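Local coordinates for homocysteine S-methyltransferase (Escherichia coli, PDB 5DMM), which catalyses methyl transfer from S-methylmethionine, or less efficiently S-adenosylmethionine, to homocysteine in a zinc-dependent reaction that yields methionine, at residues S40-R52 with L91-R103. Residues are numbered along the deposited sequence; the frame is centred on the assembly and turned at random.
Sequences SAKVLVENPELIR and LIGKSVELARKAR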
# COMPACT_ATOMS: atom_id res chain seq x y z
N SER A 40 -14.14 -5.83 2.96
CA SER A 40 -14.23 -4.71 2.01
C SER A 40 -15.42 -4.86 1.05
O SER A 40 -16.02 -3.86 0.66
CB SER A 40 -12.92 -4.55 1.23
OG SER A 40 -12.55 -5.75 0.58
N ALA A 41 -15.76 -6.09 0.68
CA ALA A 41 -16.88 -6.30 -0.24
C ALA A 41 -18.19 -5.83 0.39
O ALA A 41 -19.04 -5.26 -0.29
CB ALA A 41 -16.97 -7.77 -0.64
N LYS A 42 -18.34 -6.06 1.69
CA LYS A 42 -19.53 -5.64 2.40
C LYS A 42 -19.54 -4.14 2.60
O LYS A 42 -20.51 -3.47 2.29
CB LYS A 42 -19.65 -6.34 3.76
CG LYS A 42 -20.92 -5.92 4.52
CD LYS A 42 -21.10 -6.67 5.82
CE LYS A 42 -20.32 -6.01 6.95
NZ LYS A 42 -20.49 -6.72 8.25
N VAL A 43 -18.45 -3.60 3.12
CA VAL A 43 -18.43 -2.17 3.44
C VAL A 43 -18.48 -1.30 2.18
O VAL A 43 -19.11 -0.24 2.18
CB VAL A 43 -17.18 -1.79 4.28
CG1 VAL A 43 -17.17 -0.30 4.60
CG2 VAL A 43 -17.17 -2.60 5.58
N LEU A 44 -17.85 -1.75 1.10
CA LEU A 44 -17.87 -0.98 -0.14
C LEU A 44 -19.29 -0.89 -0.69
O LEU A 44 -19.67 0.09 -1.33
CB LEU A 44 -16.94 -1.60 -1.18
CG LEU A 44 -15.46 -1.24 -1.03
CD1 LEU A 44 -14.62 -2.13 -1.95
CD2 LEU A 44 -15.23 0.22 -1.36
N VAL A 45 -20.08 -1.92 -0.40
CA VAL A 45 -21.47 -1.95 -0.82
C VAL A 45 -22.39 -1.24 0.18
O VAL A 45 -23.17 -0.37 -0.19
CB VAL A 45 -21.94 -3.39 -1.05
CG1 VAL A 45 -23.46 -3.46 -1.17
CG2 VAL A 45 -21.27 -3.98 -2.30
N GLU A 46 -22.27 -1.59 1.45
CA GLU A 46 -23.26 -1.16 2.44
C GLU A 46 -22.94 0.17 3.12
O GLU A 46 -23.84 0.92 3.49
CB GLU A 46 -23.45 -2.25 3.49
CG GLU A 46 -24.01 -3.54 2.90
CD GLU A 46 -24.19 -4.65 3.92
OE1 GLU A 46 -24.06 -4.36 5.13
OE2 GLU A 46 -24.45 -5.81 3.52
N ASN A 47 -21.66 0.48 3.28
CA ASN A 47 -21.26 1.74 3.90
C ASN A 47 -20.07 2.43 3.21
O ASN A 47 -19.09 2.77 3.87
CB ASN A 47 -20.93 1.51 5.38
CG ASN A 47 -22.18 1.32 6.23
OD1 ASN A 47 -22.47 0.21 6.69
ND2 ASN A 47 -22.93 2.39 6.42
N PRO A 48 -20.17 2.68 1.90
CA PRO A 48 -19.02 3.27 1.22
C PRO A 48 -18.72 4.67 1.74
O PRO A 48 -17.58 5.13 1.63
CB PRO A 48 -19.45 3.31 -0.25
CG PRO A 48 -20.94 3.30 -0.20
CD PRO A 48 -21.29 2.43 0.96
N GLU A 49 -19.72 5.34 2.31
CA GLU A 49 -19.50 6.68 2.82
C GLU A 49 -18.56 6.69 4.02
O GLU A 49 -17.87 7.68 4.27
CB GLU A 49 -20.84 7.34 3.18
CG GLU A 49 -21.49 6.77 4.43
CD GLU A 49 -22.18 5.43 4.22
OE1 GLU A 49 -22.44 5.03 3.06
OE2 GLU A 49 -22.46 4.77 5.26
N LEU A 50 -18.50 5.58 4.76
CA LEU A 50 -17.59 5.54 5.91
C LEU A 50 -16.15 5.39 5.43
O LEU A 50 -15.25 5.97 6.02
CB LEU A 50 -17.95 4.41 6.87
CG LEU A 50 -19.28 4.57 7.61
CD1 LEU A 50 -19.50 3.40 8.55
CD2 LEU A 50 -19.32 5.89 8.38
N ILE A 51 -15.93 4.64 4.36
CA ILE A 51 -14.59 4.53 3.78
C ILE A 51 -14.10 5.89 3.28
O ILE A 51 -12.94 6.29 3.51
CB ILE A 51 -14.57 3.49 2.64
CG1 ILE A 51 -14.72 2.08 3.22
CG2 ILE A 51 -13.28 3.58 1.82
CD1 ILE A 51 -14.82 0.98 2.13
N ARG A 52 -14.98 6.61 2.59
CA ARG A 52 -14.67 7.95 2.12
C ARG A 52 -14.35 8.88 3.29
O ARG A 52 -13.41 9.69 3.21
CB ARG A 52 -15.84 8.50 1.29
CG ARG A 52 -15.67 9.90 0.73
CD ARG A 52 -17.05 10.55 0.54
NE ARG A 52 -17.65 10.85 1.85
CZ ARG A 52 -18.93 10.66 2.18
NH1 ARG A 52 -19.80 10.19 1.30
NH2 ARG A 52 -19.34 10.96 3.40
N LEU A 91 -16.07 -3.20 -7.65
CA LEU A 91 -15.82 -2.86 -6.25
C LEU A 91 -14.39 -2.34 -6.10
O LEU A 91 -14.14 -1.43 -5.31
CB LEU A 91 -16.05 -4.06 -5.35
CG LEU A 91 -17.51 -4.50 -5.26
CD1 LEU A 91 -17.66 -5.63 -4.28
CD2 LEU A 91 -18.35 -3.32 -4.84
N ILE A 92 -13.47 -2.92 -6.85
CA ILE A 92 -12.09 -2.45 -6.81
C ILE A 92 -12.04 -1.01 -7.28
O ILE A 92 -11.41 -0.15 -6.63
CB ILE A 92 -11.18 -3.34 -7.67
CG1 ILE A 92 -11.06 -4.74 -7.04
CG2 ILE A 92 -9.80 -2.71 -7.84
CD1 ILE A 92 -10.66 -5.81 -8.02
N GLY A 93 -12.72 -0.73 -8.38
CA GLY A 93 -12.78 0.62 -8.92
C GLY A 93 -13.42 1.59 -7.94
O GLY A 93 -12.98 2.74 -7.79
N LYS A 94 -14.47 1.13 -7.26
CA LYS A 94 -15.15 1.92 -6.25
C LYS A 94 -14.21 2.35 -5.12
O LYS A 94 -14.33 3.46 -4.60
CB LYS A 94 -16.31 1.13 -5.66
CG LYS A 94 -17.10 1.89 -4.61
CD LYS A 94 -17.89 3.04 -5.23
CE LYS A 94 -19.03 3.48 -4.32
NZ LYS A 94 -20.07 2.43 -4.17
N SER A 95 -13.27 1.48 -4.75
CA SER A 95 -12.33 1.79 -3.67
C SER A 95 -11.48 3.01 -4.05
O SER A 95 -11.12 3.80 -3.17
CB SER A 95 -11.44 0.58 -3.33
OG SER A 95 -10.39 0.39 -4.26
N VAL A 96 -11.18 3.14 -5.34
CA VAL A 96 -10.43 4.28 -5.87
C VAL A 96 -11.31 5.51 -5.93
O VAL A 96 -10.90 6.60 -5.56
CB VAL A 96 -9.88 4.01 -7.28
CG1 VAL A 96 -9.02 5.20 -7.77
CG2 VAL A 96 -9.06 2.73 -7.30
N GLU A 97 -12.54 5.32 -6.39
CA GLU A 97 -13.49 6.42 -6.49
C GLU A 97 -13.71 7.10 -5.13
O GLU A 97 -13.75 8.32 -5.05
CB GLU A 97 -14.82 5.90 -7.06
CG GLU A 97 -15.88 6.95 -7.27
CD GLU A 97 -17.22 6.32 -7.65
OE1 GLU A 97 -17.23 5.33 -8.42
OE2 GLU A 97 -18.27 6.80 -7.17
N LEU A 98 -13.83 6.30 -4.07
CA LEU A 98 -14.11 6.86 -2.75
C LEU A 98 -12.91 7.65 -2.23
O LEU A 98 -13.09 8.67 -1.57
CB LEU A 98 -14.47 5.76 -1.75
CG LEU A 98 -15.79 5.05 -2.01
CD1 LEU A 98 -15.89 3.79 -1.16
CD2 LEU A 98 -16.95 6.01 -1.69
N ALA A 99 -11.70 7.20 -2.55
CA ALA A 99 -10.53 7.96 -2.14
C ALA A 99 -10.43 9.25 -2.95
O ALA A 99 -10.03 10.30 -2.43
CB ALA A 99 -9.24 7.12 -2.29
N ARG A 100 -10.77 9.18 -4.23
CA ARG A 100 -10.73 10.37 -5.08
C ARG A 100 -11.78 11.37 -4.62
O ARG A 100 -11.54 12.58 -4.64
CB ARG A 100 -10.93 9.99 -6.55
CG ARG A 100 -9.81 9.13 -7.13
CD ARG A 100 -10.10 8.77 -8.58
NE ARG A 100 -10.17 9.99 -9.39
CZ ARG A 100 -10.75 10.08 -10.58
NH1 ARG A 100 -11.33 9.02 -11.13
NH2 ARG A 100 -10.75 11.24 -11.22
N LYS A 101 -12.94 10.87 -4.19
CA LYS A 101 -14.00 11.74 -3.67
C LYS A 101 -13.55 12.44 -2.39
O LYS A 101 -13.85 13.61 -2.20
CB LYS A 101 -15.28 10.95 -3.39
CG LYS A 101 -15.99 10.40 -4.64
CD LYS A 101 -16.69 11.48 -5.43
CE LYS A 101 -17.57 10.88 -6.53
NZ LYS A 101 -18.61 9.95 -5.98
N ALA A 102 -12.84 11.72 -1.52
CA ALA A 102 -12.30 12.32 -0.30
C ALA A 102 -11.26 13.40 -0.61
O ALA A 102 -11.18 14.42 0.08
CB ALA A 102 -11.70 11.25 0.61
N ARG A 103 -10.47 13.17 -1.66
CA ARG A 103 -9.49 14.15 -2.10
C ARG A 103 -10.17 15.42 -2.64
O ARG A 103 -9.73 16.54 -2.36
CB ARG A 103 -8.58 13.56 -3.18
CG ARG A 103 -7.57 14.56 -3.74
CD ARG A 103 -6.55 13.88 -4.66
NE ARG A 103 -7.18 13.28 -5.83
CZ ARG A 103 -6.55 12.49 -6.69
NH1 ARG A 103 -5.26 12.19 -6.50
NH2 ARG A 103 -7.20 11.98 -7.73
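Leu-44 and Leu-98 are reciprocal knobs in a knobs-into-holes packing between outer helices of the TIM-barrel fold. Leu-44 enters a hole formed by Leu-91, Lys-94, Ser-95 and Leu-98. Leu-98 fills one made by Leu-44, Pro-48, Ile-51 and Arg-52. The two meet methyl to methyl, Leu-44 CD2 to Leu-98 CD1 at 3.6 Å. The other branch of Leu-44 turns to the helix backbone, with CD1 3.5 Å from Leu-91 O. With Leu-98 CG anti to the carbonyl carbon (chi1 -67°), both methyls reach Pro-48. CD1 lies 3.7 Å from Pro-48 CB and also touches Ile-51, whose side chain runs at about a right angle to it.

The chain bends at Asn-47, and the end of helix 39-46 and the start of helix 48-61 both face helix 85-109. Segment 40-46 crosses it at 59° and segment 48-52 at -51°. At one end, Leu-91 CD2 packs on Val-45 CG2 at 3.9 Å. The Lys-94 chain, bent at chi2 and chi4, crosses Pro-48 at a slant, bringing CE near Pro-48 CB. Its NZ stays 3.7 Å from Leu-44 O, a buried carbonyl with no hydrogen-bonding partner in the model. At the other end, CB and CG of Arg-52 rest against the backbone, CG 3.7 Å from Leu-98 O, while the end of the side chain leads away. Ala-102 CB sits 3.5 Å from Arg-52 O.

Phe-78 of helix 75-78 covers the Ala-41 and Leu-91 end. His-55, further along helix 48-61, continues the packing onto Ala-99 and Ala-102. Ile-92 and Val-96 instead pack on helix 143-159, and helix 85-109 leads on to strand 117-122 of the barrel.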